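Local coordinates for protein Cow rumen GH26 endo-mannanase (Metagenome, PDB 6UEH) that hydrolyses internal beta-1,4-mannosidic linkages of mannans, probably including galactomannan, with a GH26 barrel joined to a CBM6-like accessory domain, at residues A[56-61]-A[438-443]; A[169-174]-A[199-204]; A[193-198]-A[466-471]; A[427-432]-A[448-453]. All blocks are in the same frame, centred on the assembly; numbering follows the deposited sequence.

Contact 1 joins the CBM6-like accessory domain to the GH26 barrel, and contacts 2, 3 and 4 lie within the barrel, close together. The centre of contact 2 is about 10 Å from that of contact 4 and about 12 Å from that of contact 3. Y471 ties contact 3 to contact 2, its OH 3.4 Å from P200 CB. Contact 1 is about 23 to 25 Å away between centres, yet L438 CD1 packs on I169 CD1 at 3.9 Å. In contact 4 the side chain of E428, about 3 Å from a bound acetate, stands at the end of the seventh barrel strand, consistent with the catalytic pocket of a clan GH-A glycosidase.

Contact 1: residues A[56-61]-A[438-443]; sequences KEDGMY and LIIEHA
M60 reaches from strand 59-61 of the accessory domain onto the last turn of helix 435-441. Packing of its methylene and sulfur carries most of this contact. CG lies 3.3 Å from I440 O, and SD sits 3.6 Å from E441 CA. The chain bends at both chi2 (-63°) and chi3 (-72°), which curls the thioether over the helix end and brings CE near E441 O. M60 CG also approaches the H442 ring obliquely, with 4.3 Å to CD2. A smaller apolar patch forms where D58 CB touches I440 CG2 at 4.0 Å, the two side chains crossing obliquely.

The helix end is shaped by backbone bonds. H442 has positive phi and ends the helix in a Schellman motif, with weak bonds from H442 N to I439 O and from A443 N to L438 O. The imidazole stacks on F135.

Charge is supplied from outside both segments by R106, on strand 97-107 of the accessory domain. Its NH2 pairs with D58 OD2 and its NH1 with E441 OE2. D58 OD1 accepts from K109 N, while E441 OE1 bonds T408 OG1.

What crosses directly between the segments is therefore van der Waals packing, of a bent, buried methionine and of I440 against D58, whereas the two acidic side chains are joined indirectly, both salt-bridged to R106.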
# COMPACT_ATOMS: atom_id res chain seq x y z
N LYS A 56 -17.90 25.09 -0.02
CA LYS A 56 -17.96 25.64 -1.37
C LYS A 56 -17.35 24.69 -2.40
O LYS A 56 -17.80 24.63 -3.55
CB LYS A 56 -17.24 26.99 -1.44
CG LYS A 56 -17.86 28.09 -0.59
CD LYS A 56 -17.35 29.47 -1.02
CE LYS A 56 -17.86 30.56 -0.09
NZ LYS A 56 -17.51 31.92 -0.59
N GLU A 57 -16.31 23.97 -2.00
CA GLU A 57 -15.61 23.07 -2.90
C GLU A 57 -15.25 21.75 -2.22
O GLU A 57 -15.24 21.67 -0.99
CB GLU A 57 -14.33 23.72 -3.45
CG GLU A 57 -14.53 25.05 -4.18
CD GLU A 57 -15.14 24.88 -5.56
OE1 GLU A 57 -15.38 25.91 -6.22
OE2 GLU A 57 -15.36 23.73 -5.99
N ASP A 58 -14.96 20.73 -3.02
CA ASP A 58 -14.42 19.48 -2.50
C ASP A 58 -13.15 19.75 -1.71
O ASP A 58 -12.32 20.56 -2.13
CB ASP A 58 -14.13 18.49 -3.64
CG ASP A 58 -15.38 17.98 -4.32
OD1 ASP A 58 -16.48 18.52 -4.06
OD2 ASP A 58 -15.26 17.04 -5.13
N GLY A 59 -12.99 19.09 -0.57
CA GLY A 59 -11.81 19.27 0.25
C GLY A 59 -11.71 18.25 1.37
O GLY A 59 -12.66 17.50 1.62
N MET A 60 -10.57 18.21 2.04
CA MET A 60 -10.34 17.27 3.13
C MET A 60 -10.48 17.96 4.48
O MET A 60 -10.02 19.09 4.66
CB MET A 60 -8.96 16.62 3.01
CG MET A 60 -8.78 15.79 1.75
SD MET A 60 -9.91 14.38 1.69
CE MET A 60 -9.21 13.32 2.95
N TYR A 61 -11.12 17.28 5.42
CA TYR A 61 -11.40 17.87 6.73
C TYR A 61 -11.11 16.90 7.87
O TYR A 61 -11.34 15.70 7.76
CB TYR A 61 -12.86 18.34 6.77
CG TYR A 61 -13.11 19.56 5.91
CD1 TYR A 61 -13.38 19.43 4.56
CD2 TYR A 61 -13.05 20.83 6.45
CE1 TYR A 61 -13.60 20.54 3.76
CE2 TYR A 61 -13.26 21.95 5.67
CZ TYR A 61 -13.53 21.80 4.33
OH TYR A 61 -13.75 22.91 3.55
N LEU A 438 -6.88 11.55 -6.38
CA LEU A 438 -5.56 11.55 -5.76
C LEU A 438 -5.19 12.94 -5.23
O LEU A 438 -4.67 13.08 -4.13
CB LEU A 438 -4.49 11.08 -6.75
CG LEU A 438 -4.54 9.62 -7.21
CD1 LEU A 438 -3.48 9.36 -8.26
CD2 LEU A 438 -4.37 8.68 -6.03
N ILE A 439 -5.47 13.95 -6.04
CA ILE A 439 -5.10 15.32 -5.71
C ILE A 439 -5.99 15.90 -4.60
O ILE A 439 -5.49 16.44 -3.61
CB ILE A 439 -5.18 16.23 -6.95
CG1 ILE A 439 -4.17 15.75 -8.00
CG2 ILE A 439 -4.92 17.68 -6.57
CD1 ILE A 439 -4.30 16.44 -9.34
N ILE A 440 -7.30 15.78 -4.77
CA ILE A 440 -8.25 16.32 -3.81
C ILE A 440 -8.10 15.67 -2.43
O ILE A 440 -8.15 16.35 -1.41
CB ILE A 440 -9.70 16.15 -4.31
CG1 ILE A 440 -9.92 16.97 -5.57
CG2 ILE A 440 -10.70 16.55 -3.23
CD1 ILE A 440 -11.24 16.69 -6.27
N GLU A 441 -7.90 14.36 -2.41
CA GLU A 441 -7.88 13.63 -1.15
C GLU A 441 -6.48 13.50 -0.56
O GLU A 441 -6.30 12.95 0.52
CB GLU A 441 -8.51 12.25 -1.33
CG GLU A 441 -9.95 12.31 -1.79
CD GLU A 441 -10.61 10.94 -1.86
OE1 GLU A 441 -10.12 10.01 -1.20
OE2 GLU A 441 -11.63 10.81 -2.57
N HIS A 442 -5.49 14.03 -1.28
CA HIS A 442 -4.09 13.98 -0.86
C HIS A 442 -3.62 12.55 -0.61
O HIS A 442 -2.88 12.28 0.33
CB HIS A 442 -3.87 14.83 0.39
CG HIS A 442 -4.05 16.30 0.16
ND1 HIS A 442 -3.03 17.21 0.30
CD2 HIS A 442 -5.14 17.01 -0.21
CE1 HIS A 442 -3.48 18.42 0.03
NE2 HIS A 442 -4.76 18.33 -0.28
N ALA A 443 -4.08 11.63 -1.46
CA ALA A 443 -3.60 10.26 -1.43
C ALA A 443 -2.23 10.21 -2.10
O ALA A 443 -2.13 10.00 -3.31
CB ALA A 443 -4.58 9.32 -2.11

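Contact 2: residues A[169-174]-A[199-204]; sequences IISGQQ and YPAIRG
The carboxamide of Q174 lies flat against G204, one face covering the CA, C and O of the glycine, with OE1 3.2 Å from G204 CA. A CB on G204 would collide with OE1. NE2 bonds F205 O, and an alanine in place of Q174 would probably leave that carbonyl without this donor and G204 without its flat cover. The proline ring of P200 meets Q173 CB through CG at 3.9 Å.

The backbones pair as parallel strands. S171 O accepts from I202 N (2.9 Å, 161°), I202 O from Q173 N, and Q173 O from G204 N at 2.8 Å, this last donor standing above the carbonyl plane. S171 OG takes a further bond from A201 N at 3.1 Å; its chi1 of 55° turns it toward that amide, and it also bonds I477 O. I170 CG2 packs on A201 CB at 3.6 Å and on I202 CD1, the two isoleucines crossing at about a right angle.

These are the first two strands of the barrel, linked by helix 187-196 in a right-handed beta-alpha-beta crossover. P200 and Q173 pack against F189 of that helix, and strand 476-477 borders strand 169-174.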
# COMPACT_ATOMS: atom_id res chain seq x y z
N ILE A 169 2.75 11.99 -8.44
CA ILE A 169 2.76 10.53 -8.49
C ILE A 169 3.51 10.10 -9.75
O ILE A 169 3.35 10.70 -10.82
CB ILE A 169 1.33 9.94 -8.44
CG1 ILE A 169 1.39 8.42 -8.24
CG2 ILE A 169 0.53 10.30 -9.70
CD1 ILE A 169 0.05 7.78 -7.93
N ILE A 170 4.35 9.09 -9.62
CA ILE A 170 5.18 8.65 -10.74
C ILE A 170 4.49 7.53 -11.51
O ILE A 170 4.02 6.56 -10.92
CB ILE A 170 6.56 8.18 -10.24
CG1 ILE A 170 7.21 9.27 -9.40
CG2 ILE A 170 7.45 7.78 -11.41
CD1 ILE A 170 8.51 8.86 -8.75
N SER A 171 4.43 7.65 -12.83
CA SER A 171 3.81 6.61 -13.64
C SER A 171 4.67 5.36 -13.71
O SER A 171 5.90 5.43 -13.66
CB SER A 171 3.52 7.13 -15.06
OG SER A 171 4.69 7.63 -15.67
N GLY A 172 4.03 4.20 -13.81
CA GLY A 172 4.74 2.94 -13.87
C GLY A 172 3.97 1.88 -14.63
O GLY A 172 2.76 2.00 -14.81
N GLN A 173 4.67 0.84 -15.06
CA GLN A 173 4.05 -0.26 -15.80
C GLN A 173 4.90 -1.52 -15.72
O GLN A 173 6.10 -1.48 -15.95
CB GLN A 173 3.84 0.13 -17.26
CG GLN A 173 3.24 -0.98 -18.11
CD GLN A 173 1.85 -1.38 -17.64
OE1 GLN A 173 1.00 -0.53 -17.40
NE2 GLN A 173 1.63 -2.69 -17.51
N GLN A 174 4.26 -2.64 -15.38
CA GLN A 174 4.94 -3.93 -15.36
C GLN A 174 5.01 -4.51 -16.77
O GLN A 174 4.02 -4.50 -17.49
CB GLN A 174 4.22 -4.91 -14.43
CG GLN A 174 4.94 -6.24 -14.24
CD GLN A 174 6.10 -6.14 -13.27
OE1 GLN A 174 6.17 -5.23 -12.45
NE2 GLN A 174 7.03 -7.09 -13.36
N TYR A 199 5.46 7.93 -22.08
CA TYR A 199 5.90 6.64 -21.56
C TYR A 199 5.84 6.67 -20.03
O TYR A 199 6.02 7.72 -19.42
CB TYR A 199 7.32 6.32 -22.01
CG TYR A 199 7.46 5.78 -23.41
CD1 TYR A 199 7.04 4.49 -23.73
CD2 TYR A 199 8.05 6.54 -24.41
CE1 TYR A 199 7.18 3.99 -25.01
CE2 TYR A 199 8.20 6.04 -25.70
CZ TYR A 199 7.76 4.77 -25.99
OH TYR A 199 7.90 4.26 -27.26
N PRO A 200 5.60 5.51 -19.40
CA PRO A 200 5.71 5.46 -17.94
C PRO A 200 7.16 5.69 -17.52
O PRO A 200 8.07 5.33 -18.26
CB PRO A 200 5.26 4.04 -17.60
CG PRO A 200 5.56 3.25 -18.84
CD PRO A 200 5.28 4.19 -19.98
N ALA A 201 7.36 6.30 -16.35
CA ALA A 201 8.71 6.57 -15.87
C ALA A 201 9.33 5.31 -15.27
O ALA A 201 10.52 5.04 -15.47
CB ALA A 201 8.69 7.70 -14.84
N ILE A 202 8.52 4.56 -14.54
CA ILE A 202 8.96 3.34 -13.87
C ILE A 202 8.57 2.11 -14.69
O ILE A 202 7.43 1.99 -15.15
CB ILE A 202 8.36 3.24 -12.45
CG1 ILE A 202 8.95 4.32 -11.55
CG2 ILE A 202 8.59 1.86 -11.85
CD1 ILE A 202 8.35 4.36 -10.15
N ARG A 203 9.51 1.19 -14.87
CA ARG A 203 9.21 -0.07 -15.54
C ARG A 203 9.39 -1.23 -14.56
O ARG A 203 10.37 -1.29 -13.83
CB ARG A 203 10.11 -0.26 -16.77
CG ARG A 203 9.84 -1.53 -17.56
CD ARG A 203 10.44 -1.43 -18.96
NE ARG A 203 10.30 -2.67 -19.73
CZ ARG A 203 10.25 -2.72 -21.06
NH1 ARG A 203 10.31 -1.60 -21.77
NH2 ARG A 203 10.12 -3.89 -21.68
N GLY A 204 8.41 -2.13 -14.53
CA GLY A 204 8.44 -3.26 -13.63
C GLY A 204 8.96 -4.52 -14.29
O GLY A 204 8.55 -4.85 -15.41

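Contact 3: residues A[193-198]-A[466-471]; sequences KDLTGK and DLKEIY
L195 and T196, at the end of helix 187-196, pack against L467, K468 and Y471 of helix 464-471. The contacts are van der Waals, between aliphatic groups and against backbone carbonyl oxygens. L195 CD2 meets L467 CD1 at 3.7 Å, the two leucines crossing at about a right angle. The aliphatic part of K468 crosses L195 at a similar angle: CG is 3.9 Å from L195 CG, and CD is 3.6 Å from L195 O. T196 turns its CB to Y471 CB, also at 3.7 Å, and its CG2 to L467 O. K198 follows with CB 3.9 Å from Y471 CD1 and CG 3.5 Å from Y471 O.

The polar groups find their partners on their own side or outside the two segments. The chi1 of T196 (67°) sets OG1 between the backbone N and the carbonyl carbon, where it accepts from K198 N at 3.0 Å in an ST turn and also bonds I192 O. G197, with positive phi, ends the helix; its own N bonds K193 O. The ammonium of K198 leads away from the contact to a salt bridge with E480.

The hydroxyl of T196 is thus taken up by its own helix end, while its methyl is left to face the other helix. The two helices meet by van der Waals contact: K468 lends its methylenes to L195 and K198 its own to Y471, a tyrosine whose hydroxyl reaches P200, just before the second barrel strand.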
# COMPACT_ATOMS: atom_id res chain seq x y z
N LYS A 193 2.19 4.76 -24.89
CA LYS A 193 2.76 5.85 -25.68
C LYS A 193 1.83 6.33 -26.79
O LYS A 193 1.60 7.53 -26.93
CB LYS A 193 4.10 5.41 -26.29
CG LYS A 193 4.81 6.49 -27.10
CD LYS A 193 5.11 7.72 -26.24
CE LYS A 193 6.13 8.63 -26.91
NZ LYS A 193 5.71 9.05 -28.27
N ASP A 194 1.29 5.40 -27.57
CA ASP A 194 0.43 5.76 -28.69
C ASP A 194 -0.88 6.38 -28.22
O ASP A 194 -1.49 7.19 -28.92
CB ASP A 194 0.14 4.53 -29.56
CG ASP A 194 1.38 3.99 -30.24
OD1 ASP A 194 2.34 4.76 -30.45
OD2 ASP A 194 1.40 2.78 -30.57
N LEU A 195 -1.31 5.99 -27.03
CA LEU A 195 -2.57 6.47 -26.47
C LEU A 195 -2.42 7.85 -25.84
O LEU A 195 -3.19 8.76 -26.13
CB LEU A 195 -3.11 5.48 -25.44
CG LEU A 195 -4.38 5.90 -24.70
CD1 LEU A 195 -5.55 6.05 -25.67
CD2 LEU A 195 -4.71 4.90 -23.59
N THR A 196 -1.42 7.98 -24.97
CA THR A 196 -1.27 9.16 -24.12
C THR A 196 -0.23 10.15 -24.63
O THR A 196 -0.25 11.32 -24.26
CB THR A 196 -0.89 8.77 -22.68
OG1 THR A 196 0.43 8.20 -22.68
CG2 THR A 196 -1.88 7.77 -22.11
N GLY A 197 0.70 9.67 -25.45
CA GLY A 197 1.80 10.49 -25.91
C GLY A 197 2.97 10.43 -24.94
O GLY A 197 4.00 11.07 -25.16
N LYS A 198 2.80 9.67 -23.87
CA LYS A 198 3.82 9.55 -22.83
C LYS A 198 4.26 8.11 -22.62
O LYS A 198 3.51 7.17 -22.93
CB LYS A 198 3.30 10.11 -21.50
CG LYS A 198 2.62 11.47 -21.58
CD LYS A 198 3.62 12.59 -21.81
CE LYS A 198 2.93 13.94 -21.76
NZ LYS A 198 3.89 15.05 -22.01
N ASP A 466 -9.30 8.06 -18.94
CA ASP A 466 -8.63 8.22 -17.65
C ASP A 466 -7.11 8.10 -17.79
O ASP A 466 -6.36 8.83 -17.14
CB ASP A 466 -9.13 7.18 -16.64
CG ASP A 466 -10.57 7.43 -16.23
OD1 ASP A 466 -10.94 8.61 -16.04
OD2 ASP A 466 -11.33 6.44 -16.10
N LEU A 467 -6.67 7.17 -18.63
CA LEU A 467 -5.24 7.00 -18.89
C LEU A 467 -4.64 8.28 -19.44
O LEU A 467 -3.61 8.75 -18.96
CB LEU A 467 -5.00 5.83 -19.85
CG LEU A 467 -5.05 4.44 -19.22
CD1 LEU A 467 -5.00 3.35 -20.28
CD2 LEU A 467 -3.91 4.27 -18.23
N LYS A 468 -5.29 8.84 -20.46
CA LYS A 468 -4.81 10.07 -21.08
C LYS A 468 -4.82 11.22 -20.08
O LYS A 468 -3.90 12.04 -20.07
CB LYS A 468 -5.66 10.41 -22.30
CG LYS A 468 -5.53 9.41 -23.44
CD LYS A 468 -6.26 9.88 -24.69
CE LYS A 468 -7.75 10.00 -24.43
NZ LYS A 468 -8.50 10.40 -25.66
N GLU A 469 -5.85 11.28 -19.25
CA GLU A 469 -5.98 12.37 -18.30
C GLU A 469 -4.87 12.36 -17.26
O GLU A 469 -4.26 13.40 -16.98
CB GLU A 469 -7.34 12.33 -17.60
CG GLU A 469 -7.56 13.52 -16.68
CD GLU A 469 -9.00 13.66 -16.22
OE1 GLU A 469 -9.83 12.77 -16.53
OE2 GLU A 469 -9.31 14.67 -15.54
N ILE A 470 -4.58 11.21 -16.68
CA ILE A 470 -3.56 11.17 -15.63
C ILE A 470 -2.15 11.24 -16.23
O ILE A 470 -1.29 11.92 -15.69
CB ILE A 470 -3.69 9.92 -14.72
CG1 ILE A 470 -2.70 10.01 -13.55
CG2 ILE A 470 -3.50 8.62 -15.51
CD1 ILE A 470 -3.00 9.06 -12.41
N TYR A 471 -1.93 10.59 -17.37
CA TYR A 471 -0.60 10.59 -17.97
C TYR A 471 -0.19 11.97 -18.49
O TYR A 471 1.00 12.27 -18.56
CB TYR A 471 -0.53 9.56 -19.10
CG TYR A 471 0.11 8.26 -18.68
CD1 TYR A 471 1.49 8.09 -18.72
CD2 TYR A 471 -0.67 7.19 -18.23
CE1 TYR A 471 2.08 6.90 -18.33
CE2 TYR A 471 -0.09 6.00 -17.84
CZ TYR A 471 1.29 5.86 -17.89
OH TYR A 471 1.87 4.67 -17.50

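Contact 4: residues A[427-432]-A[448-453]; sequences AENDSI and FCPWYG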
# COMPACT_ATOMS: atom_id res chain seq x y z
N ALA A 427 2.47 -0.41 -5.61
CA ALA A 427 3.44 -1.27 -6.28
C ALA A 427 2.80 -2.08 -7.41
O ALA A 427 3.45 -2.39 -8.41
CB ALA A 427 4.11 -2.19 -5.28
N GLU A 428 1.54 -2.44 -7.22
CA GLU A 428 0.73 -3.10 -8.24
C GLU A 428 -0.70 -2.61 -8.17
O GLU A 428 -1.18 -2.24 -7.09
CB GLU A 428 0.74 -4.63 -8.09
CG GLU A 428 2.09 -5.30 -8.24
CD GLU A 428 1.97 -6.82 -8.20
OE1 GLU A 428 0.85 -7.33 -8.41
OE2 GLU A 428 2.99 -7.49 -7.95
N ASN A 429 -1.40 -2.63 -9.30
CA ASN A 429 -2.83 -2.35 -9.30
C ASN A 429 -3.52 -2.87 -10.56
O ASN A 429 -2.86 -3.19 -11.55
CB ASN A 429 -3.10 -0.85 -9.14
CG ASN A 429 -2.26 0.01 -10.08
OD1 ASN A 429 -1.26 0.62 -9.66
ND2 ASN A 429 -2.65 0.07 -11.34
N ASP A 430 -4.84 -2.98 -10.50
CA ASP A 430 -5.60 -3.10 -11.73
C ASP A 430 -5.87 -1.67 -12.19
O ASP A 430 -5.08 -1.12 -12.96
CB ASP A 430 -6.90 -3.92 -11.56
CG ASP A 430 -7.56 -3.71 -10.21
OD1 ASP A 430 -7.35 -2.66 -9.57
OD2 ASP A 430 -8.32 -4.61 -9.79
N SER A 431 -6.94 -1.07 -11.69
CA SER A 431 -7.25 0.31 -12.02
C SER A 431 -6.26 1.29 -11.39
O SER A 431 -5.92 1.17 -10.21
CB SER A 431 -8.67 0.67 -11.58
OG SER A 431 -9.64 -0.01 -12.35
N ILE A 432 -5.79 2.24 -12.18
CA ILE A 432 -5.10 3.41 -11.63
C ILE A 432 -6.16 4.34 -11.07
O ILE A 432 -7.15 4.62 -11.75
CB ILE A 432 -4.27 4.15 -12.69
CG1 ILE A 432 -3.29 3.19 -13.39
CG2 ILE A 432 -3.53 5.33 -12.08
CD1 ILE A 432 -2.71 3.76 -14.66
N PHE A 448 2.38 4.55 -9.27
CA PHE A 448 1.41 3.50 -9.60
C PHE A 448 2.00 2.56 -10.63
O PHE A 448 2.98 2.90 -11.30
CB PHE A 448 0.08 4.10 -10.10
CG PHE A 448 0.20 4.92 -11.36
CD1 PHE A 448 0.33 4.32 -12.61
CD2 PHE A 448 0.12 6.31 -11.31
CE1 PHE A 448 0.42 5.08 -13.76
CE2 PHE A 448 0.21 7.07 -12.46
CZ PHE A 448 0.35 6.45 -13.69
N CYS A 449 1.42 1.37 -10.76
CA CYS A 449 1.96 0.37 -11.66
C CYS A 449 0.94 -0.73 -11.95
O CYS A 449 0.82 -1.69 -11.18
CB CYS A 449 3.23 -0.24 -11.07
SG CYS A 449 4.10 -1.37 -12.18
N PRO A 450 0.20 -0.60 -13.06
CA PRO A 450 -0.68 -1.68 -13.49
C PRO A 450 0.12 -2.94 -13.82
O PRO A 450 1.27 -2.84 -14.25
CB PRO A 450 -1.36 -1.12 -14.74
CG PRO A 450 -1.20 0.37 -14.64
CD PRO A 450 0.11 0.57 -13.94
N TRP A 451 -0.48 -4.11 -13.61
CA TRP A 451 0.15 -5.36 -14.01
C TRP A 451 0.12 -5.44 -15.53
O TRP A 451 -0.49 -4.58 -16.18
CB TRP A 451 -0.55 -6.55 -13.36
CG TRP A 451 0.30 -7.78 -13.22
CD1 TRP A 451 0.04 -9.02 -13.75
CD2 TRP A 451 1.54 -7.90 -12.52
NE1 TRP A 451 1.04 -9.89 -13.41
CE2 TRP A 451 1.98 -9.23 -12.66
CE3 TRP A 451 2.33 -7.01 -11.78
CZ2 TRP A 451 3.16 -9.69 -12.09
CZ3 TRP A 451 3.51 -7.47 -11.22
CH2 TRP A 451 3.91 -8.80 -11.37
N TYR A 452 0.77 -6.44 -16.11
CA TYR A 452 0.80 -6.57 -17.56
C TYR A 452 -0.52 -7.12 -18.11
O TYR A 452 -1.42 -7.47 -17.35
CB TYR A 452 1.96 -7.46 -18.01
CG TYR A 452 2.05 -8.80 -17.32
CD1 TYR A 452 1.16 -9.83 -17.61
CD2 TYR A 452 3.04 -9.05 -16.38
CE1 TYR A 452 1.25 -11.05 -16.99
CE2 TYR A 452 3.14 -10.27 -15.74
CZ TYR A 452 2.24 -11.27 -16.05
OH TYR A 452 2.33 -12.49 -15.43
N GLY A 453 -0.62 -7.19 -19.43
CA GLY A 453 -1.80 -7.74 -20.07
C GLY A 453 -3.04 -6.89 -19.88
O GLY A 453 -3.00 -5.67 -20.02
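N429 grips segment 448-453 from both its backbone and its side chain. A chi1 of 48° sets CG between the backbone N and the carbonyl carbon, and OD1 beyond it accepts from C449 N at 3.0 Å in a nearly straight bond (164°). ND2 donates to D430 O at 3.2 Å from above the carbonyl plane, and D430 O also accepts from N462 ND2. N429 O receives W451 N at 3.3 Å, nearly along the C=O axis, and N429 N makes a weak bond to C449 O. An alanine at N429 would probably leave the C449 N-H without its acceptor and P450 CG without the amide beside it.

E428 lies side by side with W451, its carboxylate 25° from the indole plane; OE1 is above one face near the rim, and Y452 CD2 covers the opposite face. E428 OE1 bonds Y388 OH, whereas OE2 forms a salt bridge with R309. Apolar contact closes the other end: I432 CG2 stands 3.8 Å over the centre of the F448 ring in a CH-pi contact, and its CD1 reaches P450 CG at 3.7 Å.

Segment 448-453 runs between strands 423-429 and 169-174, pairing with I170 and Q174 and so helping to close the barrel, while helix 464-471 packs on I432 and F448 through I470.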